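Local coordinates for protein proline dipeptidase (Streptococcus pneumoniae, PDB 3PN9) that probably hydrolyses dipeptides that end in proline, and is present here as its N-terminal, probably non-catalytic domain, at residues 20-25 with 99-104; 48-53 with 90-95; 56-61 with 74-79. One frame throughout, in Å; residues are numbered along the deposited sequence.

Interaction 1 of 3, residues 20-25 with 99-104; sequences DVAVVS and RVAVEF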
loop_
_atom_site.group_PDB
_atom_site.type_symbol
_atom_site.label_atom_id
_atom_site.label_comp_id
_atom_site.label_asym_id
_atom_site.label_seq_id
_atom_site.Cartn_x
_atom_site.Cartn_y
_atom_site.Cartn_z
ATOM N N ASP A 20 8.482 -6.641 -8.968
ATOM C CA ASP A 20 9.871 -6.284 -8.583
ATOM C C ASP A 20 10.372 -5.036 -9.371
ATOM O O ASP A 20 11.223 -4.275 -8.848
ATOM C CB ASP A 20 10.774 -7.511 -8.878
ATOM C CG ASP A 20 10.277 -8.718 -8.117
ATOM O OD1 ASP A 20 10.321 -8.591 -6.901
ATOM O OD2 ASP A 20 9.691 -9.662 -8.674
ATOM N N VAL A 21 9.829 -4.797 -10.591
ATOM C CA VAL A 21 10.270 -3.649 -11.295
ATOM C C VAL A 21 9.275 -3.302 -12.401
ATOM O O VAL A 21 8.535 -4.132 -12.935
ATOM C CB VAL A 21 11.737 -3.949 -11.920
ATOM C CG1 VAL A 21 11.608 -5.119 -12.881
ATOM C CG2 VAL A 21 12.278 -2.747 -12.741
ATOM N N ALA A 22 9.242 -2.026 -12.711
ATOM C CA ALA A 22 8.474 -1.589 -13.911
ATOM C C ALA A 22 9.491 -1.056 -14.936
ATOM O O ALA A 22 10.300 -0.179 -14.619
ATOM C CB ALA A 22 7.529 -0.412 -13.550
ATOM N N VAL A 23 9.287 -1.429 -16.183
ATOM C CA VAL A 23 10.199 -1.075 -17.206
ATOM C C VAL A 23 9.415 -0.165 -18.155
ATOM O O VAL A 23 8.517 -0.605 -18.882
ATOM C CB VAL A 23 10.715 -2.330 -18.049
ATOM C CG1 VAL A 23 11.748 -1.815 -19.104
ATOM C CG2 VAL A 23 11.317 -3.379 -17.064
ATOM N N VAL A 24 9.873 1.072 -18.254
ATOM C CA VAL A 24 9.228 2.041 -19.102
ATOM C C VAL A 24 10.092 2.206 -20.336
ATOM O O VAL A 24 11.305 2.551 -20.209
ATOM C CB VAL A 24 9.156 3.424 -18.363
ATOM C CG1 VAL A 24 8.339 4.410 -19.162
ATOM C CG2 VAL A 24 8.412 3.194 -16.975
ATOM N N SER A 25 9.509 1.967 -21.496
ATOM C CA SER A 25 10.253 1.891 -22.755
ATOM C C SER A 25 9.804 3.024 -23.660
ATOM O O SER A 25 10.444 3.367 -24.662
ATOM C CB SER A 25 9.985 0.536 -23.405
ATOM O OG SER A 25 8.559 0.325 -23.671
ATOM N N ARG A 99 8.611 -10.799 -11.129
ATOM C CA ARG A 99 7.436 -10.168 -11.783
ATOM C C ARG A 99 7.849 -8.822 -12.266
ATOM O O ARG A 99 8.362 -7.979 -11.466
ATOM C CB ARG A 99 6.246 -10.092 -10.772
ATOM C CG ARG A 99 5.689 -11.539 -10.389
ATOM C CD ARG A 99 4.455 -11.608 -9.411
ATOM N NE ARG A 99 3.635 -10.400 -9.541
ATOM C CZ ARG A 99 2.862 -10.105 -10.590
ATOM N NH1 ARG A 99 2.730 -10.975 -11.603
ATOM N NH2 ARG A 99 2.178 -8.954 -10.622
ATOM N N VAL A 100 7.597 -8.582 -13.525
ATOM C CA VAL A 100 8.078 -7.354 -14.158
ATOM C C VAL A 100 6.851 -6.758 -14.875
ATOM O O VAL A 100 6.093 -7.500 -15.468
ATOM C CB VAL A 100 9.171 -7.786 -15.227
ATOM C CG1 VAL A 100 9.604 -6.621 -16.176
ATOM C CG2 VAL A 100 10.455 -8.352 -14.413
ATOM N N ALA A 101 6.716 -5.433 -14.932
ATOM C CA ALA A 101 5.675 -4.826 -15.733
ATOM C C ALA A 101 6.329 -4.084 -16.869
ATOM O O ALA A 101 7.287 -3.371 -16.647
ATOM C CB ALA A 101 4.809 -3.747 -14.821
ATOM N N VAL A 102 5.707 -4.162 -18.040
ATOM C CA VAL A 102 6.169 -3.426 -19.203
ATOM C C VAL A 102 5.000 -2.845 -19.978
ATOM O O VAL A 102 3.843 -3.224 -19.764
ATOM C CB VAL A 102 6.909 -4.428 -20.196
ATOM C CG1 VAL A 102 8.241 -4.971 -19.541
ATOM C CG2 VAL A 102 5.924 -5.560 -20.662
ATOM N N GLU A 103 5.267 -1.872 -20.848
ATOM C CA GLU A 103 4.144 -1.238 -21.531
ATOM C C GLU A 103 3.733 -2.014 -22.752
ATOM O O GLU A 103 4.390 -1.876 -23.815
ATOM C CB GLU A 103 4.476 0.180 -22.004
ATOM C CG GLU A 103 4.955 1.081 -20.763
ATOM C CD GLU A 103 5.486 2.436 -21.222
ATOM O OE1 GLU A 103 6.697 2.615 -21.537
ATOM O OE2 GLU A 103 4.671 3.391 -21.357
ATOM N N PHE A 104 2.602 -2.728 -22.658
ATOM C CA PHE A 104 2.179 -3.596 -23.793
ATOM C C PHE A 104 1.879 -2.761 -25.015
ATOM O O PHE A 104 2.073 -3.235 -26.158
ATOM C CB PHE A 104 0.918 -4.412 -23.459
ATOM C CG PHE A 104 1.154 -5.653 -22.630
ATOM C CD1 PHE A 104 2.299 -5.788 -21.832
ATOM C CD2 PHE A 104 0.141 -6.619 -22.555
ATOM C CE1 PHE A 104 2.474 -6.880 -20.979
ATOM C CE2 PHE A 104 0.331 -7.740 -21.745
ATOM C CZ PHE A 104 1.526 -7.907 -20.978
HETATM O O HOH W 1 7.909 -1.287 -21.361
#

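Interaction 2 of 3, residues 48-53 with 90-95; sequences FVLADQ and HALPQL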
loop_
_atom_site.group_PDB
_atom_site.type_symbol
_atom_site.label_atom_id
_atom_site.label_comp_id
_atom_site.label_asym_id
_atom_site.label_seq_id
_atom_site.Cartn_x
_atom_site.Cartn_y
_atom_site.Cartn_z
ATOM N N PHE A 48 14.014 2.083 -15.424
ATOM C CA PHE A 48 13.644 0.952 -14.616
ATOM C C PHE A 48 13.214 1.489 -13.236
ATOM O O PHE A 48 14.048 2.111 -12.545
ATOM C CB PHE A 48 14.858 0.047 -14.378
ATOM C CG PHE A 48 15.301 -0.614 -15.682
ATOM C CD1 PHE A 48 14.665 -1.768 -16.104
ATOM C CD2 PHE A 48 16.283 0.014 -16.511
ATOM C CE1 PHE A 48 15.056 -2.367 -17.343
ATOM C CE2 PHE A 48 16.683 -0.610 -17.722
ATOM C CZ PHE A 48 16.042 -1.798 -18.132
ATOM N N VAL A 49 11.952 1.286 -12.867
ATOM C CA VAL A 49 11.528 1.756 -11.519
ATOM C C VAL A 49 11.508 0.481 -10.692
ATOM O O VAL A 49 10.711 -0.415 -10.939
ATOM C CB VAL A 49 10.102 2.380 -11.539
ATOM C CG1 VAL A 49 9.819 2.995 -10.107
ATOM C CG2 VAL A 49 10.040 3.566 -12.612
ATOM N N LEU A 50 12.443 0.397 -9.775
ATOM C CA LEU A 50 12.616 -0.763 -8.963
ATOM C C LEU A 50 11.731 -0.628 -7.702
ATOM O O LEU A 50 11.493 0.488 -7.265
ATOM C CB LEU A 50 14.102 -0.763 -8.474
ATOM C CG LEU A 50 15.059 -1.081 -9.700
ATOM C CD1 LEU A 50 16.551 -0.644 -9.444
ATOM C CD2 LEU A 50 14.996 -2.634 -9.900
ATOM N N ALA A 51 11.364 -1.757 -7.076
ATOM C CA ALA A 51 10.362 -1.699 -5.991
ATOM C C ALA A 51 10.970 -1.038 -4.779
ATOM O O ALA A 51 10.264 -0.285 -4.074
ATOM C CB ALA A 51 9.873 -3.094 -5.585
ATOM N N ASP A 52 12.248 -1.316 -4.516
ATOM C CA ASP A 52 12.780 -0.951 -3.203
ATOM C C ASP A 52 14.042 -0.166 -3.239
ATOM O O ASP A 52 14.728 -0.077 -2.192
ATOM C CB ASP A 52 13.052 -2.249 -2.334
ATOM C CG ASP A 52 11.792 -3.097 -2.126
ATOM O OD1 ASP A 52 10.645 -2.541 -1.945
ATOM O OD2 ASP A 52 11.914 -4.347 -2.136
ATOM N N GLN A 53 14.359 0.475 -4.359
ATOM C CA GLN A 53 15.486 1.366 -4.322
ATOM C C GLN A 53 15.263 2.391 -5.380
ATOM O O GLN A 53 14.288 2.267 -6.137
ATOM C CB GLN A 53 16.821 0.582 -4.578
ATOM C CG GLN A 53 16.884 -0.187 -5.909
ATOM C CD GLN A 53 18.197 -1.021 -5.924
ATOM O OE1 GLN A 53 18.270 -2.023 -5.240
ATOM N NE2 GLN A 53 19.201 -0.533 -6.588
ATOM N N HIS A 90 23.856 -6.061 -15.680
ATOM C CA HIS A 90 24.941 -5.799 -14.701
ATOM C C HIS A 90 24.673 -4.478 -14.006
ATOM O O HIS A 90 25.058 -4.320 -12.873
ATOM C CB HIS A 90 26.347 -5.698 -15.432
ATOM C CG HIS A 90 26.795 -6.978 -16.144
ATOM N ND1 HIS A 90 26.015 -8.132 -16.261
ATOM C CD2 HIS A 90 27.950 -7.255 -16.837
ATOM C CE1 HIS A 90 26.666 -9.051 -16.969
ATOM N NE2 HIS A 90 27.848 -8.551 -17.317
ATOM N N ALA A 91 24.004 -3.509 -14.649
ATOM C CA ALA A 91 23.766 -2.260 -13.914
ATOM C C ALA A 91 22.623 -2.365 -12.862
ATOM O O ALA A 91 22.643 -1.627 -11.864
ATOM C CB ALA A 91 23.516 -1.114 -14.891
ATOM N N LEU A 92 21.647 -3.254 -13.093
ATOM C CA LEU A 92 20.532 -3.445 -12.173
ATOM C C LEU A 92 21.080 -4.189 -10.910
ATOM O O LEU A 92 22.109 -4.895 -11.000
ATOM C CB LEU A 92 19.408 -4.303 -12.778
ATOM C CG LEU A 92 18.670 -3.468 -13.870
ATOM C CD1 LEU A 92 17.724 -4.377 -14.729
ATOM C CD2 LEU A 92 17.842 -2.278 -13.240
ATOM N N PRO A 93 20.380 -4.046 -9.764
ATOM C CA PRO A 93 20.742 -4.856 -8.582
ATOM C C PRO A 93 20.615 -6.320 -8.979
ATOM O O PRO A 93 19.781 -6.689 -9.843
ATOM C CB PRO A 93 19.673 -4.485 -7.527
ATOM C CG PRO A 93 18.508 -3.923 -8.422
ATOM C CD PRO A 93 19.209 -3.193 -9.528
ATOM N N GLN A 94 21.404 -7.178 -8.334
ATOM C CA GLN A 94 21.353 -8.608 -8.710
ATOM C C GLN A 94 20.251 -9.294 -7.938
ATOM O O GLN A 94 20.553 -10.017 -6.995
ATOM C CB GLN A 94 22.747 -9.269 -8.377
ATOM C CG GLN A 94 23.917 -8.514 -9.140
ATOM C CD GLN A 94 23.715 -8.538 -10.699
ATOM O OE1 GLN A 94 23.775 -9.583 -11.314
ATOM N NE2 GLN A 94 23.443 -7.386 -11.309
ATOM N N LEU A 95 18.969 -9.063 -8.276
ATOM C CA LEU A 95 17.863 -9.567 -7.422
ATOM C C LEU A 95 17.259 -10.735 -8.185
ATOM O O LEU A 95 17.586 -10.967 -9.337
ATOM C CB LEU A 95 16.727 -8.477 -7.256
ATOM C CG LEU A 95 17.214 -7.175 -6.633
ATOM C CD1 LEU A 95 16.160 -6.075 -6.482
ATOM C CD2 LEU A 95 17.992 -7.416 -5.312
#

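Interaction 3 of 3, residues 56-61 with 74-79; sequences LLFVPA and PVVGYV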
loop_
_atom_site.group_PDB
_atom_site.type_symbol
_atom_site.label_atom_id
_atom_site.label_comp_id
_atom_site.label_asym_id
_atom_site.label_seq_id
_atom_site.Cartn_x
_atom_site.Cartn_y
_atom_site.Cartn_z
ATOM N N LEU A 56 16.636 3.508 -12.157
ATOM C CA LEU A 56 17.850 3.597 -12.992
ATOM C C LEU A 56 17.371 4.070 -14.340
ATOM O O LEU A 56 16.526 3.411 -14.993
ATOM C CB LEU A 56 18.516 2.166 -13.058
ATOM C CG LEU A 56 19.515 2.087 -14.298
ATOM C CD1 LEU A 56 20.713 2.960 -13.787
ATOM C CD2 LEU A 56 19.893 0.643 -14.412
ATOM N N LEU A 57 17.948 5.131 -14.859
ATOM C CA LEU A 57 17.587 5.499 -16.203
ATOM C C LEU A 57 18.748 4.983 -17.111
ATOM O O LEU A 57 19.919 5.368 -16.917
ATOM C CB LEU A 57 17.469 7.021 -16.291
ATOM C CG LEU A 57 17.206 7.647 -17.698
ATOM C CD1 LEU A 57 16.060 6.977 -18.600
ATOM C CD2 LEU A 57 17.004 9.194 -17.565
ATOM N N PHE A 58 18.400 4.186 -18.132
ATOM C CA PHE A 58 19.458 3.598 -19.024
ATOM C C PHE A 58 19.339 4.226 -20.391
ATOM O O PHE A 58 18.252 4.191 -20.952
ATOM C CB PHE A 58 19.207 2.082 -19.118
ATOM C CG PHE A 58 20.258 1.361 -19.994
ATOM C CD1 PHE A 58 21.509 1.014 -19.468
ATOM C CD2 PHE A 58 19.964 1.108 -21.342
ATOM C CE1 PHE A 58 22.477 0.304 -20.324
ATOM C CE2 PHE A 58 20.884 0.426 -22.184
ATOM C CZ PHE A 58 22.106 0.025 -21.682
ATOM N N VAL A 59 20.425 4.803 -20.952
ATOM C CA VAL A 59 20.309 5.603 -22.163
ATOM C C VAL A 59 21.565 5.353 -23.076
ATOM O O VAL A 59 22.552 4.849 -22.548
ATOM C CB VAL A 59 20.282 7.114 -21.871
ATOM C CG1 VAL A 59 18.919 7.484 -21.041
ATOM C CG2 VAL A 59 21.565 7.588 -21.110
ATOM N N PRO A 60 21.501 5.703 -24.353
ATOM C CA PRO A 60 22.779 5.703 -25.186
ATOM C C PRO A 60 23.788 6.633 -24.551
ATOM O O PRO A 60 23.437 7.669 -23.965
ATOM C CB PRO A 60 22.322 6.311 -26.546
ATOM C CG PRO A 60 20.780 5.985 -26.600
ATOM C CD PRO A 60 20.329 6.170 -25.140
ATOM N N ALA A 61 25.077 6.383 -24.793
ATOM C CA ALA A 61 26.152 7.138 -24.133
ATOM C C ALA A 61 26.045 8.598 -24.403
ATOM O O ALA A 61 26.300 9.406 -23.512
ATOM C CB ALA A 61 27.584 6.575 -24.670
ATOM N N PRO A 74 20.297 7.425 -10.390
ATOM C CA PRO A 74 21.438 6.981 -11.288
ATOM C C PRO A 74 21.055 6.857 -12.794
ATOM O O PRO A 74 19.907 6.469 -13.169
ATOM C CB PRO A 74 21.839 5.569 -10.753
ATOM C CG PRO A 74 21.435 5.650 -9.220
ATOM C CD PRO A 74 20.068 6.495 -9.259
ATOM N N VAL A 75 21.999 7.215 -13.644
ATOM C CA VAL A 75 21.871 7.161 -15.088
ATOM C C VAL A 75 23.085 6.269 -15.509
ATOM O O VAL A 75 24.192 6.486 -14.995
ATOM C CB VAL A 75 21.965 8.566 -15.731
ATOM C CG1 VAL A 75 22.069 8.485 -17.278
ATOM C CG2 VAL A 75 20.706 9.439 -15.360
ATOM N N VAL A 76 22.874 5.300 -16.393
ATOM C CA VAL A 76 23.951 4.475 -16.969
ATOM C C VAL A 76 23.801 4.563 -18.495
ATOM O O VAL A 76 22.639 4.507 -19.029
ATOM C CB VAL A 76 23.827 3.027 -16.495
ATOM C CG1 VAL A 76 24.752 1.987 -17.422
ATOM C CG2 VAL A 76 24.147 2.957 -14.959
ATOM N N GLY A 77 24.933 4.723 -19.210
ATOM C CA GLY A 77 24.885 4.853 -20.646
ATOM C C GLY A 77 25.584 3.650 -21.323
ATOM O O GLY A 77 26.232 2.823 -20.649
ATOM N N TYR A 78 25.386 3.481 -22.633
ATOM C CA TYR A 78 26.128 2.368 -23.302
ATOM C C TYR A 78 26.571 2.856 -24.652
ATOM O O TYR A 78 25.878 3.671 -25.267
ATOM C CB TYR A 78 25.337 1.045 -23.391
ATOM C CG TYR A 78 24.355 1.043 -24.546
ATOM C CD1 TYR A 78 24.610 0.276 -25.717
ATOM C CD2 TYR A 78 23.131 1.794 -24.468
ATOM C CE1 TYR A 78 23.681 0.249 -26.814
ATOM C CE2 TYR A 78 22.211 1.798 -25.530
ATOM C CZ TYR A 78 22.492 1.026 -26.705
ATOM O OH TYR A 78 21.555 1.017 -27.717
ATOM N N VAL A 79 27.733 2.372 -25.159
ATOM C CA VAL A 79 28.135 2.795 -26.492
ATOM C C VAL A 79 27.784 1.685 -27.457
ATOM O O VAL A 79 27.486 0.583 -27.040
ATOM C CB VAL A 79 29.760 3.089 -26.576
ATOM C CG1 VAL A 79 30.147 4.314 -25.641
ATOM C CG2 VAL A 79 30.553 1.864 -26.216
#

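Interaction 1 of 3, residues 20-25 with 99-104
The carboxylate of E103 reaches across to the start of the loop at S25, whose backbone N meets OE1 at 2.9 Å, nearly along the C-O axis. The methyl CG1 of V24 stands above the plane of the same carboxylate, 3.4 Å from OE1. D26 N also binds OE1, and OE2 pairs with T29 OG1, so neighbouring groups fix the rotation of the acid. At the other end, the D20 carboxylate offers OD2, through its anti lone pair, to R99 N at 2.9 Å. Its chi1 of -58° carries OD2 to the first residue of strand 99-102, while D20 N is bound by R99 O. The guanidinium of R99 leads away, to salt bridges with E123 and D125, and NH2 also bonds to E17 O.

Between these two carboxylates the strands are joined by ordinary backbone bonds, A101 N to V21 O and V23 N to A101 O. The ladder then opens: V23 O and E103 N are 4.0 Å apart, and one water bridges the step, donating to V23 O (2.6 Å) and to S25 OG, which also bonds to N106 OD1, and accepting from E103 N. On one face of the sheet V21 and V100 run side by side, V23 lies obliquely across V100, with CG2 3.8 Å from V100 CG1, and V102 CG1 lies against V23 CB; L115 of helix 109-118 covers V23 and V102. A22 and A101 occupy the other face. This is parallel pairing of two interior strands in the mixed sheet of a creatinase/prolidase N-terminal domain.

Interaction 2 of 3, residues 48-53 with 90-95
F48 and L50, two residues apart on one face of strand 46-50, receive L92 and P93 from the loop that follows helix 84-91, a strand-to-loop apolar contact of the alpha/beta fold. L92, the first residue to leave the helical conformation, crosses F48 at about a right angle. With chi1 at -72° the isobutyl group swings away from its own carbonyl, and both methyls reach the phenyl group: CD2 comes 3.9 Å from F48 CG, and CD1 lies over one ring face, 4.2 Å above the plane and displaced toward the rim. F119 also touches both F48 and L92, so that the ring and the leucine share a third apolar neighbour.

The end of L50 points at the P93 ring, with L50 CD1 3.7 Å from P93 CD. Its second methyl takes part as well, L50 CD2 lying 4.0 Å from P93 CG. Beside this pair, V21 of the adjacent strand and F97 both pack on L50. No hydrogen bond joins the two segments.

Q53, beyond the end of the strand, runs past P93 in the opposite sense with an extended chain beyond CG. One face of its carboxamide covers the pyrrolidine carbons: P93 CG lies 3.8 Å from Q53 CD, and Q53 OE1 is 3.6 Å from P93 CB.

Interaction 3 of 3, residues 56-61 with 74-79
Strands 56-60 and 75-78 are the two strands of a beta-alpha-beta unit whose crossover is helix 64-70, and they pair in parallel. The register starts with L57 N bonded to P74 O at 2.9 Å, in the carbonyl plane, continues with V76 N to L57 O, and passes to V59 N on V76 O. Farther along it becomes less regular: Y78 N reaches V59 O in a weak bond, whereas A61 N, 2.9 Å from Y78 O, approaches from 40° above the carbonyl plane. At this point G77 CA comes 3.0 Å from V59 O in a CA-H...O contact.

The two faces differ in their neighbours. L57, V59 and V75 lie on the side of helix 64-70, where V59 CG2 meets V75 CG1 at 4.0 Å and A67 touches both L57 and V75. On the other side, L56 crosses V76 obliquely, with L56 CD1 3.6 Å from V76 CG2, and V76 CG1 comes against F58 CD1. F58 extends from the strand with CG anti to the backbone N (chi1 -179°), and its CZ ends 3.5 Å from Y78 CD2. The two rings are almost parallel, at 10°, but slid apart, with centroids 5.3 Å from each other, so they barely overlap. The hydroxyl of Y78 finds Q44 N, and helix 84-91 packs over this side through K87 and I88 on F58. Helices thus lie on both faces of the parallel pair, as in a three-layer alpha/beta sandwich.

Overall arrangement
All three contacts belong to one mixed sheet and the elements that cover it. Interaction 1, near the centre, and interaction 3, whose strand 75-78 is outermost within the chain, both pair parallel strands; their centres are about 17 Å apart and they do not touch. Interaction 2 lies between them: strand 46-50 borders strand 21-24 on one side and strand 56-60 on the other, with V49 O on A22 N and L56 O on F48 N. Interaction 1 is buried yet the most polar, with carboxylates and a water completing its ends. Interaction 2 is buried and mainly apolar, apart from the Q53 amide at its rim, and without hydrogen bonds. Interaction 3 is partly exposed and combines backbone bonds with aliphatic and aromatic packing.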